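Local coordinates for protein Ika8 (Synthetic construct, PDB 6G6O) that has no known biological function but was computationally designed to fold as a symmetrical eight-bladed beta-propeller built from WD40 repeats, at residues D132-E137 with S150-G155; H174-T179 with G191-T196; Q222-I227 with L261-N266. All blocks are in the same frame, centred on the assembly; numbering follows the deposited sequence.

Contact 1. Residues D132-E137 with S150-G155; sequences DGHQSE and SGAKDG
The backbone carbonyl of Glu137, in the loop between strands 127-131 and 138-144, accepts the N-H of Lys153 (Lys153 N to Glu137 O 2.8 Å, N-H...O 136°), and so ties the loop to the end of strand 147-152, where a type I turn runs from Ala152 to Gly155. The same oxygen also receives the CA-H of Ala152. His134 has CG anti to its carbonyl carbon (chi1 -55°), which lays the imidazole across residues 150-152. Its NE2 meets the hydroxyl of Ser150 at the ring edge, near the ring plane; the modelled separation of His134 NE2 and Ser150 OG, 2.5 Å, is very short, so its exact length is doubtful, and either atom could be the donor. Gly151 C lies over one ring face, while the methyl of Ala152 approaches obliquely, its CB 3.3 Å from His134 ND1. That nitrogen is hydrogen-bonded to Thr156 OG1, which also pairs with Asp154 OD1. Both ring nitrogens are thereby engaged, which probably holds the imidazole against rotation. Ser136 packs on the turn: its CB sits 3.3 Å from Asp154 OD2, and its OG, anti to the backbone N, meets the base of Lys153, with Ser136 OG 3.3 Å from Lys153 CB. A water joins Gln135 N (2.9 Å) to Asp154 OD2 (3.1 Å), linking the second carboxylate oxygen to the loop. Glu137 OE2 and Lys153 NZ stay 5.0 Å apart, near enough for a mild attraction at most. With Trp160 touching Ser150, the set is consistent with the Asp-His-Ser/Thr-Trp tetrad of WD40 repeats, Thr156 standing between Asp154 and His134. Its chemistry implies that the loop is clasped to the blade by directional polar contacts centred on a buried imidazole.

Contact 2. Residues H174-T179 with G191-T196; sequences HQSAIT and GAADGT
His174 and Thr196 pass one another pointing opposite ways, bringing the imidazole edge onto the threonine hydroxyl: His174 ND1 donates to Thr196 OG1 at 3.1 Å, nearly straight (164°) and only 1° out of the ring plane. NE2 bonds to Ser190 OG, so the ring is gripped at both nitrogens, while the methyl of Ala192 approaches it obliquely. Thr196 OG1 donates onward to Asp194 OD1 (2.7 Å) on the syn side of the carboxylate. Thr196 N reaches that oxygen from the same face, closing an Asx turn. Asp194 CG lies between its backbone N and carbonyl carbon (chi1 51°), which turns the carboxylate toward Ser176, with OD2 3.3 Å from Ser176 CB. An alanine in place of Asp194 would probably leave the Thr196 hydroxyl without its acceptor, free to turn away from His174. In the hairpin of strands 178-184 and 187-192, Ile178 and Ala192 form an antiparallel non-hydrogen-bonded pair. Beside it, Gly191 O takes Thr179 N in the carbonyl plane (2.9 Å) and Thr179 OG1 from above it (3.3 Å). The run of bonds from His174 ND1 through Thr196 OG1 to Asp194 OD1 probably holds the hydroxyl in one orientation and ties the loop to the turn of the WD40 blade.

Contact 3. Residues Q222-I227 with L261-N266; sequences QFKDNI and LAFSKN
The first strands of two successive propeller blades, 218-224 and 258-264, face each other here, with Phe263 reaching across to Lys224. CG of Phe263 is anti to its backbone N (chi1 -170°), which sends the ring toward the neighbouring blade. The aliphatic chain of Lys224 runs over one face of that ring: CD stands 4.2 Å from the ring centroid and 3° off the normal, a CH-pi contact, while Lys224 CB presses on Phe263 CE2 at 3.5 Å. A bend at chi3 then brings Lys224 CE 3.3 Å from Lys265 O, in the loop after strand 258-264; the ammonium is too distant from the ring for more than a weak cation-pi attraction. The two strands run almost parallel, 5° apart with axes 7.5 Å from each other, as equivalent strands of adjacent blades do around a propeller. They are joined by side chains rather than by pairing within one sheet. Gln222 CG lies at the edge of the Phe263 ring, near its plane, and comes 3.5 Å from Phe263 CB, and Ile227 crosses the phenyl at about a right angle, its CG2 4.1 Å from Phe263 CE2. Val229 and Val268, one from each blade, also touch Phe263.

Overall arrangement
The contacts follow one another around the propeller. Contacts 1 and 2 are equivalent loop-to-turn contacts in successive blades, their centres 12 Å apart, and they touch directly: Gly155 O lies 2.6 Å from His174 N and Ala152 O 3.1 Å from Ile178 N, both probable hydrogen bonds. The end of strand 147-152 and its turn thus probably hold segment 174-179 of the next blade. Contact 3 instead spans the interface between the two following blades. Its centre is 18 Å from that of contact 2, which it meets by packing of Phe223 CZ on Gly191 N (4.1 Å), and 24 Å from that of contact 1, which it does not touch. A glycerol, probably from crystallisation, bonds to Leu261 N at contact 3.

Contact 1. Residues D132-E137 with S150-G155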
# COMPACT_ATOMS: atom_id res chain seq x y z
N ASP A 132 -10.44 5.43 -18.93
CA ASP A 132 -11.51 5.19 -17.96
C ASP A 132 -11.18 4.04 -17.02
O ASP A 132 -11.72 3.99 -15.92
CB ASP A 132 -12.82 4.92 -18.69
CG ASP A 132 -13.20 6.03 -19.65
OD1 ASP A 132 -13.51 7.14 -19.18
OD2 ASP A 132 -13.17 5.79 -20.88
N GLY A 133 -10.31 3.13 -17.44
CA GLY A 133 -9.87 2.03 -16.59
C GLY A 133 -10.98 1.10 -16.17
O GLY A 133 -11.38 0.21 -16.94
N HIS A 134 -11.50 1.29 -14.97
CA HIS A 134 -12.51 0.42 -14.39
C HIS A 134 -13.82 1.17 -14.22
O HIS A 134 -13.86 2.40 -14.14
CB HIS A 134 -12.05 -0.15 -13.04
CG HIS A 134 -10.73 -0.84 -13.09
ND1 HIS A 134 -10.60 -2.21 -12.96
CD2 HIS A 134 -9.47 -0.36 -13.26
CE1 HIS A 134 -9.33 -2.54 -13.04
NE2 HIS A 134 -8.62 -1.44 -13.22
N GLN A 135 -14.91 0.40 -14.17
CA GLN A 135 -16.22 0.91 -13.78
C GLN A 135 -16.46 0.77 -12.29
O GLN A 135 -17.61 0.60 -11.85
CB GLN A 135 -17.32 0.21 -14.57
CG GLN A 135 -17.31 0.50 -16.06
CD GLN A 135 -18.52 -0.05 -16.77
OE1 GLN A 135 -18.63 -1.26 -16.98
NE2 GLN A 135 -19.45 0.83 -17.13
N SER A 136 -15.40 0.83 -11.49
CA SER A 136 -15.47 0.62 -10.05
C SER A 136 -14.24 1.26 -9.43
O SER A 136 -13.23 1.49 -10.10
CB SER A 136 -15.56 -0.87 -9.70
OG SER A 136 -15.88 -1.06 -8.34
N GLU A 137 -14.34 1.53 -8.13
CA GLU A 137 -13.25 2.18 -7.41
C GLU A 137 -11.97 1.36 -7.51
O GLU A 137 -11.96 0.18 -7.16
CB GLU A 137 -13.65 2.38 -5.95
CG GLU A 137 -12.59 3.07 -5.11
CD GLU A 137 -13.02 3.26 -3.68
OE1 GLU A 137 -12.21 2.98 -2.77
OE2 GLU A 137 -14.18 3.68 -3.45
N SER A 150 -3.87 -3.03 -12.47
CA SER A 150 -4.82 -2.34 -11.60
C SER A 150 -5.92 -3.29 -11.16
O SER A 150 -6.33 -4.18 -11.90
CB SER A 150 -5.43 -1.13 -12.31
OG SER A 150 -6.14 -1.53 -13.47
N GLY A 151 -6.40 -3.07 -9.93
CA GLY A 151 -7.54 -3.81 -9.42
C GLY A 151 -8.61 -2.84 -8.96
O GLY A 151 -8.35 -1.67 -8.68
N ALA A 152 -9.84 -3.35 -8.88
CA ALA A 152 -10.99 -2.51 -8.57
C ALA A 152 -11.88 -3.20 -7.55
O ALA A 152 -11.73 -4.39 -7.25
CB ALA A 152 -11.79 -2.18 -9.84
N LYS A 153 -12.83 -2.43 -7.02
CA LYS A 153 -13.73 -2.90 -5.97
C LYS A 153 -14.70 -3.97 -6.45
O LYS A 153 -15.33 -4.62 -5.61
CB LYS A 153 -14.51 -1.72 -5.40
CG LYS A 153 -14.57 -1.69 -3.88
CD LYS A 153 -15.47 -0.57 -3.40
CE LYS A 153 -16.93 -0.87 -3.70
NZ LYS A 153 -17.84 0.26 -3.35
N ASP A 154 -14.84 -4.17 -7.76
CA ASP A 154 -15.75 -5.17 -8.30
C ASP A 154 -15.06 -6.49 -8.64
O ASP A 154 -15.72 -7.41 -9.13
CB ASP A 154 -16.47 -4.63 -9.54
CG ASP A 154 -15.52 -4.12 -10.60
OD1 ASP A 154 -14.29 -4.30 -10.46
OD2 ASP A 154 -16.00 -3.52 -11.59
N GLY A 155 -13.75 -6.59 -8.40
CA GLY A 155 -13.02 -7.81 -8.68
C GLY A 155 -12.31 -7.84 -10.01
O GLY A 155 -11.65 -8.84 -10.31
O HOH W 1 -14.60 -2.45 -14.19

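Contact 2. Residues H174-T179 with G191-T196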
# COMPACT_ATOMS: atom_id res chain seq x y z
N HIS A 174 -11.76 -11.45 -10.09
CA HIS A 174 -12.38 -12.08 -8.94
C HIS A 174 -13.85 -11.68 -8.85
O HIS A 174 -14.32 -10.78 -9.54
CB HIS A 174 -11.66 -11.69 -7.64
CG HIS A 174 -10.19 -12.02 -7.64
ND1 HIS A 174 -9.63 -12.91 -6.75
CD2 HIS A 174 -9.18 -11.57 -8.42
CE1 HIS A 174 -8.33 -12.99 -6.99
NE2 HIS A 174 -8.03 -12.19 -7.99
N GLN A 175 -14.57 -12.37 -7.97
CA GLN A 175 -15.94 -12.01 -7.62
C GLN A 175 -15.99 -11.13 -6.37
O GLN A 175 -17.08 -10.94 -5.81
CB GLN A 175 -16.79 -13.26 -7.41
CG GLN A 175 -16.67 -14.30 -8.51
CD GLN A 175 -17.47 -15.55 -8.20
OE1 GLN A 175 -18.64 -15.49 -7.82
NE2 GLN A 175 -16.83 -16.71 -8.36
N SER A 176 -14.86 -10.60 -5.93
CA SER A 176 -14.80 -9.77 -4.74
C SER A 176 -13.76 -8.68 -4.94
O SER A 176 -12.86 -8.79 -5.78
CB SER A 176 -14.46 -10.60 -3.49
OG SER A 176 -14.53 -9.81 -2.32
N ALA A 177 -13.89 -7.62 -4.14
CA ALA A 177 -13.01 -6.46 -4.27
C ALA A 177 -11.55 -6.86 -4.14
O ALA A 177 -11.18 -7.64 -3.27
CB ALA A 177 -13.37 -5.41 -3.21
N ILE A 178 -10.72 -6.31 -5.03
CA ILE A 178 -9.29 -6.58 -5.00
C ILE A 178 -8.67 -5.83 -3.83
O ILE A 178 -8.90 -4.63 -3.65
CB ILE A 178 -8.64 -6.18 -6.33
CG1 ILE A 178 -9.37 -6.82 -7.50
CG2 ILE A 178 -7.16 -6.55 -6.33
CD1 ILE A 178 -9.42 -8.32 -7.43
N THR A 179 -7.88 -6.54 -3.03
CA THR A 179 -7.17 -5.92 -1.91
C THR A 179 -5.70 -5.68 -2.21
O THR A 179 -5.15 -4.66 -1.77
CB THR A 179 -7.30 -6.79 -0.65
OG1 THR A 179 -6.63 -8.03 -0.84
CG2 THR A 179 -8.77 -7.06 -0.34
N GLY A 191 -5.22 -10.80 -5.21
CA GLY A 191 -5.97 -11.30 -4.07
C GLY A 191 -7.18 -10.44 -3.81
O GLY A 191 -7.12 -9.22 -3.87
N ALA A 192 -8.30 -11.11 -3.53
CA ALA A 192 -9.57 -10.44 -3.31
C ALA A 192 -9.97 -10.54 -1.84
O ALA A 192 -9.41 -11.31 -1.07
CB ALA A 192 -10.66 -11.05 -4.20
N ALA A 193 -10.96 -9.73 -1.48
CA ALA A 193 -11.40 -9.62 -0.09
C ALA A 193 -12.04 -10.90 0.44
O ALA A 193 -12.20 -11.03 1.65
CB ALA A 193 -12.38 -8.46 0.06
N ASP A 194 -12.41 -11.84 -0.43
CA ASP A 194 -13.04 -13.08 -0.00
C ASP A 194 -12.03 -14.18 0.32
O ASP A 194 -12.42 -15.32 0.56
CB ASP A 194 -14.02 -13.58 -1.07
CG ASP A 194 -13.40 -13.65 -2.45
OD1 ASP A 194 -12.17 -13.46 -2.57
OD2 ASP A 194 -14.14 -13.89 -3.43
N GLY A 195 -10.73 -13.86 0.32
CA GLY A 195 -9.70 -14.82 0.60
C GLY A 195 -9.13 -15.52 -0.62
O GLY A 195 -8.11 -16.21 -0.49
N THR A 196 -9.74 -15.36 -1.79
CA THR A 196 -9.25 -16.04 -2.98
C THR A 196 -7.96 -15.39 -3.48
O THR A 196 -7.78 -14.17 -3.39
CB THR A 196 -10.30 -16.01 -4.09
OG1 THR A 196 -10.63 -14.65 -4.41
CG2 THR A 196 -11.56 -16.74 -3.65
O HOH W 2 -13.78 -14.24 -6.50

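Contact 3. Residues Q222-I227 with L261-N266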
# COMPACT_ATOMS: atom_id res chain seq x y z
N GLN A 222 -0.13 -9.04 1.39
CA GLN A 222 1.24 -8.67 1.08
C GLN A 222 1.87 -9.79 0.26
O GLN A 222 1.73 -10.97 0.60
CB GLN A 222 2.05 -8.42 2.35
CG GLN A 222 3.27 -7.54 2.15
CD GLN A 222 2.94 -6.07 2.23
OE1 GLN A 222 1.83 -5.69 2.61
NE2 GLN A 222 3.90 -5.23 1.87
N PHE A 223 2.55 -9.41 -0.83
CA PHE A 223 3.21 -10.36 -1.72
C PHE A 223 4.70 -10.06 -1.73
O PHE A 223 5.11 -8.94 -2.06
CB PHE A 223 2.64 -10.28 -3.13
CG PHE A 223 1.16 -10.54 -3.21
CD1 PHE A 223 0.67 -11.84 -3.19
CD2 PHE A 223 0.27 -9.50 -3.32
CE1 PHE A 223 -0.68 -12.08 -3.27
CE2 PHE A 223 -1.09 -9.73 -3.40
CZ PHE A 223 -1.56 -11.03 -3.37
N LYS A 224 5.50 -11.06 -1.37
CA LYS A 224 6.96 -10.98 -1.50
C LYS A 224 7.42 -12.32 -2.05
O LYS A 224 7.33 -13.34 -1.36
CB LYS A 224 7.63 -10.67 -0.16
CG LYS A 224 9.02 -10.06 -0.29
CD LYS A 224 9.64 -9.83 1.08
CE LYS A 224 10.54 -10.99 1.48
NZ LYS A 224 11.86 -10.95 0.79
N ASP A 225 7.90 -12.32 -3.29
CA ASP A 225 8.21 -13.54 -4.04
C ASP A 225 6.92 -14.34 -4.14
O ASP A 225 5.87 -13.75 -4.48
CB ASP A 225 9.39 -14.26 -3.39
CG ASP A 225 10.65 -13.42 -3.36
OD1 ASP A 225 11.13 -13.03 -4.44
OD2 ASP A 225 11.15 -13.13 -2.25
N ASN A 226 6.91 -15.64 -3.86
CA ASN A 226 5.72 -16.47 -4.02
C ASN A 226 5.03 -16.77 -2.69
O ASN A 226 4.40 -17.82 -2.54
CB ASN A 226 6.08 -17.78 -4.72
CG ASN A 226 6.90 -17.57 -5.98
OD1 ASN A 226 6.56 -16.73 -6.82
ND2 ASN A 226 7.99 -18.32 -6.11
N ILE A 227 5.13 -15.86 -1.73
CA ILE A 227 4.56 -16.05 -0.40
C ILE A 227 3.56 -14.93 -0.14
O ILE A 227 3.85 -13.76 -0.41
CB ILE A 227 5.65 -16.08 0.68
CG1 ILE A 227 6.56 -17.29 0.47
CG2 ILE A 227 5.04 -16.12 2.07
CD1 ILE A 227 7.81 -17.29 1.33
N LEU A 261 -0.46 -4.66 7.47
CA LEU A 261 0.53 -5.72 7.34
C LEU A 261 1.82 -5.14 6.77
O LEU A 261 1.81 -4.11 6.09
CB LEU A 261 0.04 -6.85 6.42
CG LEU A 261 -0.97 -7.86 6.98
CD1 LEU A 261 -1.40 -8.84 5.90
CD2 LEU A 261 -0.39 -8.60 8.18
N ALA A 262 2.93 -5.81 7.08
CA ALA A 262 4.23 -5.45 6.53
C ALA A 262 5.07 -6.72 6.44
O ALA A 262 4.96 -7.62 7.28
CB ALA A 262 4.94 -4.40 7.38
N PHE A 263 5.90 -6.78 5.41
CA PHE A 263 6.64 -8.00 5.09
C PHE A 263 7.97 -7.61 4.46
O PHE A 263 7.99 -6.95 3.41
CB PHE A 263 5.82 -8.89 4.14
CG PHE A 263 6.39 -10.26 3.93
CD1 PHE A 263 7.39 -10.76 4.75
CD2 PHE A 263 5.90 -11.07 2.91
CE1 PHE A 263 7.90 -12.03 4.54
CE2 PHE A 263 6.40 -12.33 2.70
CZ PHE A 263 7.41 -12.82 3.51
N SER A 264 9.06 -8.01 5.10
CA SER A 264 10.40 -7.67 4.62
C SER A 264 11.36 -8.77 5.06
O SER A 264 11.54 -8.99 6.26
CB SER A 264 10.86 -6.31 5.17
OG SER A 264 12.16 -5.99 4.71
N LYS A 265 11.96 -9.45 4.09
CA LYS A 265 12.88 -10.57 4.33
C LYS A 265 12.10 -11.65 5.08
O LYS A 265 11.10 -12.15 4.53
CB LYS A 265 14.15 -10.05 5.01
CG LYS A 265 15.25 -9.67 4.03
CD LYS A 265 16.18 -8.62 4.62
CE LYS A 265 15.69 -7.21 4.32
NZ LYS A 265 16.73 -6.18 4.62
N ASN A 266 12.49 -12.03 6.29
CA ASN A 266 11.84 -13.11 7.02
C ASN A 266 10.95 -12.62 8.15
O ASN A 266 10.54 -13.42 9.00
CB ASN A 266 12.89 -14.08 7.57
CG ASN A 266 13.56 -14.90 6.48
OD1 ASN A 266 13.01 -15.07 5.39
ND2 ASN A 266 14.74 -15.42 6.78